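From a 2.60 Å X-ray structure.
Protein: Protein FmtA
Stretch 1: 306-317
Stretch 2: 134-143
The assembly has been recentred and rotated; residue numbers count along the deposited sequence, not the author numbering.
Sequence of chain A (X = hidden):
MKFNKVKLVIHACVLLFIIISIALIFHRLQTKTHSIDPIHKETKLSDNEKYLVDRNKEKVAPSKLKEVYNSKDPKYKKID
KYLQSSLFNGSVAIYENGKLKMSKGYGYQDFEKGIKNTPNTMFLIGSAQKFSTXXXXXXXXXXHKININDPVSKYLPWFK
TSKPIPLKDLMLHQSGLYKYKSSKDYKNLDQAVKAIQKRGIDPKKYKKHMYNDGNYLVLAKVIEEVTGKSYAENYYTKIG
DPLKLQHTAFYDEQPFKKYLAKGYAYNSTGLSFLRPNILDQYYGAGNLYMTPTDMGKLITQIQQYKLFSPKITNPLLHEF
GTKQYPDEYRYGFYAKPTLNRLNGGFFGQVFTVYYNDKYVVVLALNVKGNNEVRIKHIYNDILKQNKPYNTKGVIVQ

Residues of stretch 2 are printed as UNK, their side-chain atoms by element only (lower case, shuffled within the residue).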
# COMPACT_ATOMS: atom_id res chain seq x y z
N LYS A 306 -2.08 -11.22 33.80
CA LYS A 306 -3.01 -10.28 34.40
C LYS A 306 -4.42 -10.42 33.90
O LYS A 306 -5.31 -9.88 34.48
CB LYS A 306 -2.56 -8.86 34.20
CG LYS A 306 -1.60 -8.38 35.26
CD LYS A 306 -1.80 -6.92 35.57
CE LYS A 306 -0.51 -6.28 36.02
NZ LYS A 306 -0.53 -4.80 35.93
N LEU A 307 -4.62 -11.07 32.79
CA LEU A 307 -5.98 -11.34 32.31
C LEU A 307 -6.40 -12.78 32.51
O LEU A 307 -7.57 -13.05 32.75
CB LEU A 307 -6.11 -11.01 30.82
CG LEU A 307 -6.12 -9.54 30.44
CD1 LEU A 307 -6.47 -9.46 28.96
CD2 LEU A 307 -7.11 -8.74 31.28
N PHE A 308 -5.45 -13.70 32.36
CA PHE A 308 -5.70 -15.12 32.56
C PHE A 308 -4.57 -15.77 33.35
O PHE A 308 -3.46 -15.25 33.42
CB PHE A 308 -5.85 -15.84 31.21
CG PHE A 308 -6.66 -15.10 30.19
CD1 PHE A 308 -8.05 -15.05 30.27
CD2 PHE A 308 -6.03 -14.45 29.13
CE1 PHE A 308 -8.80 -14.39 29.32
CE2 PHE A 308 -6.78 -13.79 28.17
CZ PHE A 308 -8.16 -13.76 28.27
N SER A 309 -4.88 -16.93 33.94
CA SER A 309 -3.87 -17.79 34.55
C SER A 309 -2.84 -18.28 33.53
O SER A 309 -3.07 -18.22 32.32
CB SER A 309 -4.56 -19.01 35.16
OG SER A 309 -5.24 -19.74 34.15
N PRO A 310 -1.68 -18.76 34.01
CA PRO A 310 -0.66 -19.26 33.08
C PRO A 310 -1.14 -20.42 32.17
O PRO A 310 -0.77 -20.47 31.00
CB PRO A 310 0.47 -19.72 34.01
CG PRO A 310 0.30 -18.91 35.25
CD PRO A 310 -1.18 -18.71 35.40
N LYS A 311 -1.95 -21.32 32.72
CA LYS A 311 -2.51 -22.44 31.93
C LYS A 311 -3.43 -22.01 30.78
O LYS A 311 -3.61 -22.77 29.82
CB LYS A 311 -3.24 -23.43 32.84
CG LYS A 311 -2.31 -24.23 33.74
CD LYS A 311 -3.08 -25.31 34.48
CE LYS A 311 -2.23 -26.02 35.52
NZ LYS A 311 -0.96 -26.55 34.94
N ILE A 312 -4.00 -20.81 30.87
CA ILE A 312 -4.75 -20.22 29.75
C ILE A 312 -3.83 -19.37 28.87
O ILE A 312 -3.85 -19.49 27.64
CB ILE A 312 -5.95 -19.37 30.25
CG1 ILE A 312 -6.94 -20.23 31.06
CG2 ILE A 312 -6.66 -18.69 29.09
CD1 ILE A 312 -7.56 -21.37 30.29
N THR A 313 -3.03 -18.52 29.50
CA THR A 313 -2.20 -17.55 28.79
C THR A 313 -1.11 -18.20 27.94
O THR A 313 -0.92 -17.82 26.79
CB THR A 313 -1.52 -16.57 29.77
OG1 THR A 313 -2.52 -15.88 30.52
CG2 THR A 313 -0.66 -15.57 29.00
N ASN A 314 -0.39 -19.18 28.50
CA ASN A 314 0.76 -19.75 27.80
C ASN A 314 0.41 -20.33 26.43
O ASN A 314 1.02 -19.96 25.42
CB ASN A 314 1.48 -20.79 28.66
CG ASN A 314 2.13 -20.19 29.90
OD1 ASN A 314 2.35 -18.98 29.99
ND2 ASN A 314 2.42 -21.06 30.88
N PRO A 315 -0.60 -21.23 26.36
CA PRO A 315 -0.99 -21.76 25.05
C PRO A 315 -1.56 -20.68 24.13
O PRO A 315 -1.25 -20.66 22.94
CB PRO A 315 -2.08 -22.79 25.38
CG PRO A 315 -1.99 -23.03 26.84
CD PRO A 315 -1.42 -21.80 27.45
N LEU A 316 -2.39 -19.79 24.68
CA LEU A 316 -2.93 -18.68 23.91
C LEU A 316 -1.81 -17.92 23.22
O LEU A 316 -1.92 -17.61 22.04
CB LEU A 316 -3.74 -17.75 24.82
CG LEU A 316 -4.19 -16.40 24.25
CD1 LEU A 316 -5.05 -16.60 23.02
CD2 LEU A 316 -4.91 -15.61 25.34
N LEU A 317 -0.74 -17.64 23.95
CA LEU A 317 0.40 -16.88 23.42
C LEU A 317 1.43 -17.71 22.65
O LEU A 317 2.13 -17.16 21.81
CB LEU A 317 1.13 -16.13 24.55
CG LEU A 317 0.36 -15.09 25.37
CD1 LEU A 317 1.32 -14.34 26.28
CD2 LEU A 317 -0.41 -14.11 24.49
N UNK A 134 -10.40 -10.79 20.39
CA UNK A 134 -10.00 -12.15 20.76
C UNK A 134 -9.87 -12.32 22.26
O UNK A 134 -10.28 -13.34 22.81
N UNK A 135 -9.31 -11.32 22.94
CA UNK A 135 -9.17 -11.36 24.40
C UNK A 135 -10.54 -11.40 25.08
O UNK A 135 -10.72 -12.14 26.05
c UNK A 135 -8.38 -10.15 24.90
c UNK A 135 -6.87 -10.23 24.64
c UNK A 135 -6.20 -11.22 25.58
c UNK A 135 -6.23 -8.85 24.76
N UNK A 136 -11.48 -10.61 24.56
CA UNK A 136 -12.85 -10.60 25.06
C UNK A 136 -13.52 -11.95 24.86
O UNK A 136 -14.24 -12.42 25.73
c UNK A 136 -13.66 -9.49 24.37
c UNK A 136 -13.60 -7.73 26.18
c UNK A 136 -14.02 -7.08 23.80
c UNK A 136 -13.29 -8.04 24.72
N UNK A 137 -13.27 -12.56 23.70
CA UNK A 137 -13.75 -13.92 23.41
C UNK A 137 -13.24 -14.93 24.42
O UNK A 137 -14.01 -15.67 25.02
c UNK A 137 -14.28 -14.15 20.85
c UNK A 137 -15.64 -14.79 21.08
c UNK A 137 -13.31 -14.38 22.01
c UNK A 137 -13.65 -14.68 19.57
N UNK A 138 -11.92 -14.95 24.61
CA UNK A 138 -11.31 -15.87 25.56
C UNK A 138 -11.86 -15.66 26.96
O UNK A 138 -12.17 -16.62 27.67
n UNK A 138 -8.83 -19.81 24.35
c UNK A 138 -9.06 -16.68 26.51
c UNK A 138 -9.78 -15.74 25.55
c UNK A 138 -8.33 -18.59 25.03
c UNK A 138 -9.25 -18.16 26.18
N UNK A 139 -12.00 -14.39 27.35
CA UNK A 139 -12.61 -14.06 28.63
C UNK A 139 -14.01 -14.67 28.76
O UNK A 139 -14.33 -15.28 29.78
c UNK A 139 -11.38 -11.91 29.24
c UNK A 139 -11.45 -10.39 29.22
n UNK A 139 -10.47 -9.75 29.85
c UNK A 139 -12.69 -12.55 28.81
o UNK A 139 -12.37 -9.81 28.65
N UNK A 140 -14.82 -14.51 27.72
CA UNK A 140 -16.17 -15.06 27.70
C UNK A 140 -16.22 -16.58 27.76
O UNK A 140 -17.15 -17.15 28.31
c UNK A 140 -18.27 -12.82 27.68
c UNK A 140 -17.98 -12.68 25.21
c UNK A 140 -16.93 -14.56 26.46
c UNK A 140 -17.34 -13.09 26.51
N UNK A 141 -15.21 -17.24 27.18
CA UNK A 141 -15.09 -18.69 27.25
C UNK A 141 -14.86 -19.15 28.68
O UNK A 141 -15.50 -20.10 29.14
o UNK A 141 -12.59 -18.36 23.26
c UNK A 141 -14.21 -19.02 24.87
c UNK A 141 -13.95 -19.19 26.35
c UNK A 141 -12.97 -19.25 24.04
o UNK A 141 -12.38 -20.34 24.15
N UNK A 142 -13.96 -18.46 29.38
CA UNK A 142 -13.63 -18.78 30.77
C UNK A 142 -14.73 -18.35 31.76
O UNK A 142 -14.80 -18.86 32.88
c UNK A 142 -11.10 -18.59 30.32
o UNK A 142 -10.70 -20.69 29.27
c UNK A 142 -10.88 -20.09 30.36
o UNK A 142 -10.89 -20.67 31.47
c UNK A 142 -12.30 -18.12 31.15
N UNK A 143 -15.58 -17.41 31.35
CA UNK A 143 -16.78 -17.07 32.10
C UNK A 143 -17.93 -18.05 31.83
O UNK A 143 -18.97 -17.97 32.48
c UNK A 143 -16.72 -13.16 31.92
c UNK A 143 -16.29 -14.57 32.30
o UNK A 143 -15.88 -12.24 32.01
c UNK A 143 -17.23 -15.64 31.77
o UNK A 143 -17.90 -12.97 31.56

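Position 134 has backbone atoms and nothing beyond CA, and it makes no contact with stretch 1; a residue without a side chain is glycine, Gly 134. Its O accepts the helical hydrogen bond from the N of position 138 at 2.9 Å.

Position 135 carries four carbons, forked at the second. The CA-to-CB bond runs sideways, but the end of the side chain comes nearer to stretch 1, where one terminal carbon meets both Leu 307 and Phe 308. An all-carbon chain forked at its second atom is leucine, Leu 135. Its CD2 lies 3.8 Å from Leu 307 CD1 and 3.7 Å from Phe 308 CE2, the latter contact falling at the edge of the ring, near its plane.

Position 136 repeats the four carbons with the fork at the second, but its CA-to-CB bond points away and nothing of stretch 1 is in reach: Leu 136. Position 137 has the same pattern, starting sideways with its end leading away, and is Leu 137. Both are buried, so their packing partners lie elsewhere in the structure.

Position 138 has four carbons in an unbranched row ending in nitrogen, and it points toward stretch 1, touching Phe 308, Ile 312 and Leu 316. This is lysine, Lys 138. Its CG sits over one face of the Phe 308 ring, 3.9 Å from the ring centroid in a CH-pi contact and 3.5 Å from Phe 308 CZ. Farther along, CD is 3.9 Å from Ile 312 CG2 and CE is 4.3 Å from Leu 316 CD1.

At position 139 three carbons end in one oxygen and one nitrogen, an amide, and the chain reaches Leu 307 and Phe 308. Three carbons make it glutamine, Gln 139, rather than asparagine. Its CG approaches Phe 308 CE1 at 3.6 Å, and NE2 lies 3.8 Å from Leu 307 CD2.

Position 140 is again four carbons forked at the second, buried and out of reach: Leu 140. Position 141 has three carbons, the third bearing two oxygens, also out of reach: Glu 141. Its OE1 forms a salt bridge with Lys 138 NZ at 3.6 Å.

Position 142 has the same carboxylate-ended chain but points toward stretch 1 and touches Ile 312. It is Glu 142, with OE2 3.4 Å from Ile 312 CD1. Position 143, with three carbons and two oxygens but no contact, is Glu 143.

No hydrogen bond crosses between the stretches; the 413 Å² buried between them rests on side-chain packing. Phe 308, just ahead of the N-cap Ser 309, touches Leu 135, Lys 138 and Gln 139, one turn of helix. The helix axes run at 143° and stay at least 12.4 Å apart, so side chains must bridge the gap. Lys 138 suits this position: its methylene carbons pack against apolar groups, while its charged end is satisfied by Glu 141 and elsewhere in the structure.

Stretch 2, residues 134-143: GLLLKQLEEE
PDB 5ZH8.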